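Local coordinates for protein racemase, putative (Roseobacter denitrificans, PDB 3TCS) that probably acts as a magnesium-dependent racemase or hydro-lyase of the mandelate racemase group, and binds magnesium and d-alanine in its barrel domain, at residues D77-T89 and R101-R115. Residues are numbered along the deposited sequence; the frame is centred on the assembly and turned at random.
Sequences DITDLDDLLDIVT and RRAMAGVDTAIWDLR
Leu81 plugs into a pocket made by Asp108, Ile111, Trp112 and Arg115, a knob-into-hole fit. Leu81 CB lies 3.7 Å from Arg115 NH2. With CG swung anti to the backbone N (chi1 -178°), the two methyls part: Leu81 CD1 meets Ile111 CD1 tip to tip at 3.6 Å, while CD2 rests between Ile111 CG2 and Asp108 OD1, over one face of the Arg115 guanidinium. That group stands at the end of an extended chain, and Arg115 NH2 donates to Ile78 O at 2.6 Å, a bond bent at the hydrogen (130°) though nearly in line with the C=O. A methionine in place of Arg115 would probably leave this carbonyl without its side-chain donor and the residues leading into helix 81-91 less firmly tied to helix 98-119. Both helices belong to the N-terminal capping domain of the enolase superfamily, pack nearly antiparallel (153°), and lie away from the metal and d-alanine sites. Asp108 is buried, its carboxylate accepting from the backbone N of Ile287 and Cys288, which brings in the start of helix 287-300. Farther along, Met104 CE lies 3.8 Å from Leu85 CD2, and Met104 SD lies 3.7 Å from Thr89 CG2. That same threonine methyl covers one face of the Arg101 guanidinium, and a water accepts weakly from Arg101 NH2 while donating to Thr89 O.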
loop_
_atom_site.group_PDB
_atom_site.type_symbol
_atom_site.label_atom_id
_atom_site.label_comp_id
_atom_site.label_asym_id
_atom_site.label_seq_id
_atom_site.Cartn_x
_atom_site.Cartn_y
_atom_site.Cartn_z
ATOM N N ASP B 77 -10.244 -17.794 16.529
ATOM C CA ASP B 77 -11.428 -18.436 15.976
ATOM C C ASP B 77 -11.687 -17.804 14.613
ATOM O O ASP B 77 -11.813 -16.582 14.500
ATOM C CB ASP B 77 -12.629 -18.218 16.898
ATOM C CG ASP B 77 -13.915 -18.770 16.317
ATOM O OD1 ASP B 77 -13.878 -19.874 15.735
ATOM O OD2 ASP B 77 -14.966 -18.108 16.450
ATOM N N ILE B 78 -11.760 -18.638 13.580
ATOM C CA ILE B 78 -11.977 -18.150 12.226
ATOM C C ILE B 78 -13.439 -18.123 11.810
ATOM O O ILE B 78 -13.743 -18.073 10.619
ATOM C CB ILE B 78 -11.201 -18.995 11.200
ATOM C CG1 ILE B 78 -11.737 -20.427 11.189
ATOM C CG2 ILE B 78 -9.717 -18.976 11.538
ATOM C CD1 ILE B 78 -11.097 -21.306 10.140
ATOM N N THR B 79 -14.341 -18.162 12.786
ATOM C CA THR B 79 -15.767 -18.124 12.489
ATOM C C THR B 79 -16.088 -16.759 11.889
ATOM O O THR B 79 -16.746 -16.664 10.857
ATOM C CB THR B 79 -16.613 -18.336 13.761
ATOM O OG1 THR B 79 -16.380 -19.655 14.273
ATOM C CG2 THR B 79 -18.093 -18.170 13.448
ATOM N N ASP B 80 -15.623 -15.701 12.546
ATOM C CA ASP B 80 -15.838 -14.347 12.048
ATOM C C ASP B 80 -14.536 -13.900 11.396
ATOM O O ASP B 80 -13.770 -13.111 11.954
ATOM C CB ASP B 80 -16.211 -13.398 13.189
ATOM C CG ASP B 80 -16.483 -11.987 12.700
ATOM O OD1 ASP B 80 -16.572 -11.787 11.466
ATOM O OD2 ASP B 80 -16.616 -11.078 13.550
ATOM N N LEU B 81 -14.294 -14.428 10.205
ATOM C CA LEU B 81 -13.084 -14.124 9.459
ATOM C C LEU B 81 -12.983 -12.638 9.111
ATOM O O LEU B 81 -11.891 -12.070 9.117
ATOM C CB LEU B 81 -13.042 -14.984 8.193
ATOM C CG LEU B 81 -11.822 -14.858 7.279
ATOM C CD1 LEU B 81 -10.540 -15.106 8.073
ATOM C CD2 LEU B 81 -11.959 -15.857 6.139
ATOM N N ASP B 82 -14.120 -12.006 8.828
ATOM C CA ASP B 82 -14.138 -10.586 8.486
ATOM C C ASP B 82 -13.510 -9.728 9.573
ATOM O O ASP B 82 -12.693 -8.859 9.287
ATOM C CB ASP B 82 -15.571 -10.107 8.234
ATOM C CG ASP B 82 -15.943 -10.127 6.763
ATOM O OD1 ASP B 82 -15.207 -9.521 5.956
ATOM O OD2 ASP B 82 -16.972 -10.744 6.417
ATOM N N ASP B 83 -13.901 -9.965 10.820
ATOM C CA ASP B 83 -13.353 -9.196 11.928
ATOM C C ASP B 83 -11.885 -9.538 12.145
ATOM O O ASP B 83 -11.076 -8.658 12.426
ATOM C CB ASP B 83 -14.140 -9.460 13.212
ATOM C CG ASP B 83 -13.630 -8.637 14.387
ATOM O OD1 ASP B 83 -13.548 -7.395 14.257
ATOM O OD2 ASP B 83 -13.315 -9.233 15.440
ATOM N N LEU B 84 -11.539 -10.816 12.017
ATOM C CA LEU B 84 -10.155 -11.231 12.204
ATOM C C LEU B 84 -9.248 -10.530 11.194
ATOM O O LEU B 84 -8.146 -10.096 11.533
ATOM C CB LEU B 84 -10.036 -12.751 12.068
ATOM C CG LEU B 84 -8.693 -13.401 12.412
ATOM C CD1 LEU B 84 -8.186 -12.903 13.758
ATOM C CD2 LEU B 84 -8.874 -14.911 12.438
ATOM N N LEU B 85 -9.717 -10.415 9.954
ATOM C CA LEU B 85 -8.953 -9.744 8.907
ATOM C C LEU B 85 -8.818 -8.257 9.228
ATOM O O LEU B 85 -7.791 -7.648 8.939
ATOM C CB LEU B 85 -9.634 -9.936 7.548
ATOM C CG LEU B 85 -9.624 -11.384 7.049
ATOM C CD1 LEU B 85 -10.460 -11.516 5.779
ATOM C CD2 LEU B 85 -8.191 -11.811 6.801
ATOM N N ASP B 86 -9.852 -7.668 9.825
ATOM C CA ASP B 86 -9.781 -6.255 10.182
ATOM C C ASP B 86 -8.724 -6.076 11.261
ATOM O O ASP B 86 -7.992 -5.087 11.266
ATOM C CB ASP B 86 -11.127 -5.734 10.699
ATOM C CG ASP B 86 -12.160 -5.573 9.597
ATOM O OD1 ASP B 86 -11.770 -5.402 8.421
ATOM O OD2 ASP B 86 -13.369 -5.598 9.913
ATOM N N ILE B 87 -8.653 -7.034 12.181
ATOM C CA ILE B 87 -7.667 -6.980 13.251
ATOM C C ILE B 87 -6.270 -6.989 12.642
ATOM O O ILE B 87 -5.387 -6.264 13.097
ATOM C CB ILE B 87 -7.811 -8.179 14.217
ATOM C CG1 ILE B 87 -9.032 -7.964 15.116
ATOM C CG2 ILE B 87 -6.542 -8.339 15.059
ATOM C CD1 ILE B 87 -9.342 -9.132 16.033
ATOM N N VAL B 88 -6.068 -7.801 11.609
ATOM C CA VAL B 88 -4.761 -7.856 10.964
ATOM C C VAL B 88 -4.381 -6.485 10.403
ATOM O O VAL B 88 -3.267 -6.010 10.631
ATOM C CB VAL B 88 -4.722 -8.894 9.813
ATOM C CG1 VAL B 88 -3.403 -8.785 9.062
ATOM C CG2 VAL B 88 -4.890 -10.312 10.372
ATOM N N THR B 89 -5.304 -5.843 9.687
ATOM C CA THR B 89 -5.016 -4.529 9.111
ATOM C C THR B 89 -4.849 -3.440 10.168
ATOM O O THR B 89 -4.116 -2.475 9.962
ATOM C CB THR B 89 -6.107 -4.084 8.105
ATOM O OG1 THR B 89 -7.366 -3.955 8.773
ATOM C CG2 THR B 89 -6.230 -5.095 6.978
ATOM N N ARG B 101 -2.302 -7.092 1.944
ATOM C CA ARG B 101 -3.543 -7.656 1.416
ATOM C C ARG B 101 -3.273 -8.877 0.554
ATOM O O ARG B 101 -4.040 -9.835 0.578
ATOM C CB ARG B 101 -4.322 -6.621 0.597
ATOM C CG ARG B 101 -5.126 -5.646 1.433
ATOM C CD ARG B 101 -4.213 -4.685 2.122
ATOM N NE ARG B 101 -4.903 -3.791 3.042
ATOM C CZ ARG B 101 -4.258 -2.980 3.869
ATOM N NH1 ARG B 101 -2.932 -2.971 3.860
ATOM N NH2 ARG B 101 -4.925 -2.203 4.710
ATOM N N ARG B 102 -2.195 -8.834 -0.221
ATOM C CA ARG B 102 -1.830 -9.969 -1.070
ATOM C C ARG B 102 -1.591 -11.196 -0.196
ATOM O O ARG B 102 -1.915 -12.321 -0.583
ATOM C CB ARG B 102 -0.546 -9.671 -1.847
ATOM C CG ARG B 102 -0.689 -8.659 -2.967
ATOM C CD ARG B 102 0.679 -8.312 -3.550
ATOM N NE ARG B 102 0.568 -7.356 -4.648
ATOM C CZ ARG B 102 0.776 -7.650 -5.928
ATOM N NH1 ARG B 102 1.116 -8.885 -6.290
ATOM N NH2 ARG B 102 0.637 -6.705 -6.847
ATOM N N ALA B 103 -1.015 -10.963 0.981
ATOM C CA ALA B 103 -0.707 -12.038 1.926
ATOM C C ALA B 103 -1.976 -12.525 2.620
ATOM O O ALA B 103 -2.216 -13.730 2.728
ATOM C CB ALA B 103 0.306 -11.544 2.966
ATOM N N MET B 104 -2.783 -11.581 3.094
ATOM C CA MET B 104 -4.037 -11.914 3.756
ATOM C C MET B 104 -4.916 -12.756 2.837
ATOM O O MET B 104 -5.611 -13.669 3.293
ATOM C CB MET B 104 -4.803 -10.642 4.124
ATOM C CG MET B 104 -4.154 -9.797 5.208
ATOM S SD MET B 104 -4.922 -8.158 5.312
ATOM C CE MET B 104 -6.643 -8.593 5.506
ATOM N N ALA B 105 -4.892 -12.437 1.545
ATOM C CA ALA B 105 -5.709 -13.154 0.570
ATOM C C ALA B 105 -5.419 -14.651 0.568
ATOM O O ALA B 105 -6.315 -15.465 0.347
ATOM C CB ALA B 105 -5.487 -12.574 -0.828
ATOM N N GLY B 106 -4.162 -15.004 0.806
ATOM C CA GLY B 106 -3.777 -16.404 0.817
ATOM C C GLY B 106 -4.372 -17.162 1.989
ATOM O O GLY B 106 -4.795 -18.313 1.850
ATOM N N VAL B 107 -4.403 -16.528 3.157
ATOM C CA VAL B 107 -4.968 -17.197 4.322
ATOM C C VAL B 107 -6.486 -17.259 4.172
ATOM O O VAL B 107 -7.110 -18.274 4.483
ATOM C CB VAL B 107 -4.603 -16.465 5.629
ATOM C CG1 VAL B 107 -5.195 -17.218 6.821
ATOM C CG2 VAL B 107 -3.085 -16.371 5.766
ATOM N N ASP B 108 -7.070 -16.168 3.680
ATOM C CA ASP B 108 -8.513 -16.094 3.472
ATOM C C ASP B 108 -9.003 -17.183 2.519
ATOM O O ASP B 108 -9.922 -17.934 2.843
ATOM C CB ASP B 108 -8.894 -14.718 2.912
ATOM C CG ASP B 108 -10.293 -14.696 2.304
ATOM O OD1 ASP B 108 -11.198 -14.071 2.895
ATOM O OD2 ASP B 108 -10.488 -15.307 1.228
ATOM N N THR B 109 -8.387 -17.277 1.346
ATOM C CA THR B 109 -8.823 -18.273 0.379
ATOM C C THR B 109 -8.606 -19.703 0.862
ATOM O O THR B 109 -9.379 -20.588 0.510
ATOM C CB THR B 109 -8.163 -18.059 -1.009
ATOM O OG1 THR B 109 -6.739 -18.015 -0.880
ATOM C CG2 THR B 109 -8.662 -16.749 -1.625
ATOM N N ALA B 110 -7.578 -19.932 1.678
ATOM C CA ALA B 110 -7.330 -21.278 2.206
ATOM C C ALA B 110 -8.432 -21.630 3.210
ATOM O O ALA B 110 -8.863 -22.782 3.313
ATOM C CB ALA B 110 -5.957 -21.339 2.889
ATOM N N ILE B 111 -8.889 -20.624 3.948
ATOM C CA ILE B 111 -9.946 -20.825 4.926
ATOM C C ILE B 111 -11.254 -21.163 4.212
ATOM O O ILE B 111 -12.005 -22.015 4.672
ATOM C CB ILE B 111 -10.103 -19.569 5.826
ATOM C CG1 ILE B 111 -8.900 -19.481 6.769
ATOM C CG2 ILE B 111 -11.412 -19.617 6.600
ATOM C CD1 ILE B 111 -8.874 -18.238 7.640
ATOM N N TRP B 112 -11.531 -20.523 3.079
ATOM C CA TRP B 112 -12.766 -20.847 2.366
ATOM C C TRP B 112 -12.724 -22.272 1.816
ATOM O O TRP B 112 -13.736 -22.969 1.813
ATOM C CB TRP B 112 -13.035 -19.835 1.247
ATOM C CG TRP B 112 -13.553 -18.538 1.793
ATOM C CD1 TRP B 112 -12.841 -17.393 2.014
ATOM C CD2 TRP B 112 -14.886 -18.277 2.252
ATOM N NE1 TRP B 112 -13.650 -16.435 2.585
ATOM C CE2 TRP B 112 -14.910 -16.951 2.739
ATOM C CE3 TRP B 112 -16.065 -19.037 2.297
ATOM C CZ2 TRP B 112 -16.069 -16.366 3.266
ATOM C CZ3 TRP B 112 -17.218 -18.454 2.825
ATOM C CH2 TRP B 112 -17.209 -17.131 3.300
ATOM N N ASP B 113 -11.553 -22.707 1.362
ATOM C CA ASP B 113 -11.395 -24.065 0.855
ATOM C C ASP B 113 -11.657 -25.036 2.009
ATOM O O ASP B 113 -12.331 -26.058 1.844
ATOM C CB ASP B 113 -9.973 -24.263 0.332
ATOM C CG ASP B 113 -9.767 -25.626 -0.295
ATOM O OD1 ASP B 113 -10.525 -25.960 -1.224
ATOM O OD2 ASP B 113 -8.850 -26.357 0.137
ATOM N N LEU B 114 -11.118 -24.708 3.180
ATOM C CA LEU B 114 -11.293 -25.545 4.364
ATOM C C LEU B 114 -12.773 -25.676 4.710
ATOM O O LEU B 114 -13.250 -26.766 5.010
ATOM C CB LEU B 114 -10.536 -24.947 5.558
ATOM C CG LEU B 114 -10.782 -25.550 6.949
ATOM C CD1 LEU B 114 -10.423 -27.020 6.961
ATOM C CD2 LEU B 114 -9.949 -24.806 7.974
ATOM N N ARG B 115 -13.495 -24.563 4.661
ATOM C CA ARG B 115 -14.922 -24.567 4.971
ATOM C C ARG B 115 -15.692 -25.425 3.978
ATOM O O ARG B 115 -16.548 -26.220 4.364
ATOM C CB ARG B 115 -15.469 -23.137 4.960
ATOM C CG ARG B 115 -15.026 -22.287 6.150
ATOM C CD ARG B 115 -15.368 -20.810 5.944
ATOM N NE ARG B 115 -15.149 -20.019 7.157
ATOM C CZ ARG B 115 -15.332 -18.704 7.239
ATOM N NH1 ARG B 115 -15.734 -18.020 6.175
ATOM N NH2 ARG B 115 -15.128 -18.071 8.388
HETATM O O HOH W 1 -2.881 -2.102 7.280
#